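Local coordinates for jacalin-type lectin domain-containing protein (Musa acuminata, PDB 7KMU), which binds mannose-type sugars as a jacalin-related plant lectin with antiviral and mitogenic activity, at residues 75-79 and 91-95. Residue numbers count along the deposited sequence, not the author numbering.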
loop_
_atom_site.group_PDB
_atom_site.type_symbol
_atom_site.label_atom_id
_atom_site.label_comp_id
_atom_site.label_asym_id
_atom_site.label_seq_id
_atom_site.Cartn_x
_atom_site.Cartn_y
_atom_site.Cartn_z
ATOM N N SER B 75 -7.934 6.558 0.485
ATOM C CA SER B 75 -6.999 5.975 1.442
ATOM C C SER B 75 -7.675 4.934 2.296
ATOM O O SER B 75 -8.879 5.003 2.556
ATOM C CB SER B 75 -6.371 7.050 2.334
ATOM O OG SER B 75 -5.563 6.486 3.355
ATOM N N MET B 76 -6.875 3.957 2.742
ATOM C CA MET B 76 -7.268 2.955 3.717
ATOM C C MET B 76 -6.108 2.804 4.687
ATOM O O MET B 76 -4.945 2.788 4.277
ATOM C CB MET B 76 -7.614 1.613 3.067
ATOM C CG MET B 76 -7.917 0.517 4.099
ATOM S SD MET B 76 -8.463 -1.057 3.407
ATOM C CE MET B 76 -6.884 -1.730 2.783
ATOM N N GLU B 77 -6.413 2.722 5.982
ATOM C CA GLU B 77 -5.388 2.507 6.984
ATOM C C GLU B 77 -5.927 1.730 8.134
ATOM O O GLU B 77 -7.129 1.745 8.391
ATOM C CB GLU B 77 -4.722 3.806 7.440
ATOM C CG GLU B 77 -5.631 4.775 8.150
ATOM C CD GLU B 77 -5.040 6.169 8.177
ATOM O OE1 GLU B 77 -5.633 7.071 7.547
ATOM O OE2 GLU B 77 -3.972 6.352 8.803
ATOM N N GLY B 78 -5.047 1.039 8.820
ATOM C CA GLY B 78 -5.484 0.242 9.951
ATOM C C GLY B 78 -4.359 -0.453 10.664
ATOM O O GLY B 78 -3.189 -0.104 10.479
ATOM N N HIS B 79 -4.726 -1.457 11.487
ATOM C CA HIS B 79 -3.773 -2.240 12.262
ATOM C C HIS B 79 -4.007 -3.721 12.109
ATOM O O HIS B 79 -5.160 -4.169 12.161
ATOM C CB HIS B 79 -3.874 -1.893 13.760
ATOM C CG HIS B 79 -3.176 -0.627 14.122
ATOM N ND1 HIS B 79 -1.946 -0.643 14.765
ATOM C CD2 HIS B 79 -3.542 0.656 13.899
ATOM C CE1 HIS B 79 -1.616 0.632 14.932
ATOM N NE2 HIS B 79 -2.539 1.450 14.419
ATOM N N LYS B 91 -8.142 -2.512 13.617
ATOM C CA LYS B 91 -8.573 -1.128 13.412
ATOM C C LYS B 91 -8.612 -0.864 11.925
ATOM O O LYS B 91 -7.772 -1.387 11.189
ATOM C CB LYS B 91 -7.601 -0.137 14.063
ATOM C CG LYS B 91 -7.906 0.126 15.514
ATOM C CD LYS B 91 -7.146 1.342 16.035
ATOM C CE LYS B 91 -7.501 1.541 17.472
ATOM N NZ LYS B 91 -6.851 2.745 18.042
ATOM N N LEU B 92 -9.595 -0.067 11.469
ATOM C CA LEU B 92 -9.714 0.250 10.061
ATOM C C LEU B 92 -10.349 1.626 9.866
ATOM O O LEU B 92 -11.301 1.979 10.566
ATOM C CB LEU B 92 -10.569 -0.831 9.356
ATOM C CG LEU B 92 -10.559 -0.838 7.824
ATOM C CD1 LEU B 92 -9.140 -1.109 7.264
ATOM C CD2 LEU B 92 -11.538 -1.898 7.292
ATOM N N THR B 93 -9.839 2.369 8.876
ATOM C CA THR B 93 -10.344 3.668 8.462
ATOM C C THR B 93 -10.352 3.704 6.944
ATOM O O THR B 93 -9.423 3.178 6.300
ATOM C CB THR B 93 -9.411 4.802 8.961
ATOM O OG1 THR B 93 -9.292 4.784 10.390
ATOM C CG2 THR B 93 -9.884 6.203 8.532
ATOM N N LEU B 94 -11.383 4.339 6.370
ATOM C CA LEU B 94 -11.436 4.639 4.936
ATOM C C LEU B 94 -11.550 6.142 4.826
ATOM O O LEU B 94 -12.387 6.738 5.522
ATOM C CB LEU B 94 -12.609 3.973 4.190
ATOM C CG LEU B 94 -12.655 2.447 4.217
ATOM C CD1 LEU B 94 -13.910 1.936 3.523
ATOM C CD2 LEU B 94 -11.417 1.838 3.537
ATOM N N THR B 95 -10.720 6.766 3.978
ATOM C CA THR B 95 -10.793 8.212 3.797
ATOM C C THR B 95 -11.169 8.500 2.365
ATOM O O THR B 95 -10.630 7.878 1.444
ATOM C CB THR B 95 -9.472 8.895 4.173
ATOM O OG1 THR B 95 -9.091 8.513 5.504
ATOM C CG2 THR B 95 -9.563 10.432 4.086
HETATM O O HOH W 1 -7.426 6.326 5.615
HETATM O O HOH W 2 -7.629 2.770 11.136
#
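Antiparallel pairing of 75-79 with 91-95 is established by the short-segment axes, which run at 170° and approach to 4.5 Å. Five backbone hydrogen bonds fix the register. At E77/T93 both are formed, E77 N to T93 O at 3.1 Å and T93 N to E77 O at 2.8 Å; at S75/T95 a nearly linear T95 N to S75 O bond (2.9 Å, 172°) accompanies a weak one from S75 N to T95 O (3.2 Å, 135°). H79 N donates to K91 O at 3.1 Å. At the non-hydrogen-bonded pairs M76/L94 and G78/L92, alpha carbons make further, weaker CA-H...O contacts to carbonyls that already accept an N-H bond: M76 CA lies 3.4 Å from T93 O, and L92 CA lies 3.4 Å from E77 O.

Side chains alternate between the two faces. On one, M76 CG lies 3.8 Å from both L92 CD1 and L94 CD2, and this apolar group continues onto I135 and V137 of strand 132-140 and I31 and V29 of strand 25-33.

The other face is polar and hydrated. One water joins S75 OG (2.9 Å), E77 OE1 (2.7 Å) and T95 OG1 (2.8 Å); a second bridges E77 O (3.0 Å) and T93 OG1 (2.7 Å). H79 and K91 meet at their CB atoms, 4.1 Å apart, while their polar ends turn to G109 and E108, the latter through a salt bridge.

The arrangement is the central beta hairpin of a four-stranded antiparallel sheet, flanked by strands 100-104 and 110-116, one of the three such sheets that form the beta-prism fold of jacalin-related lectins.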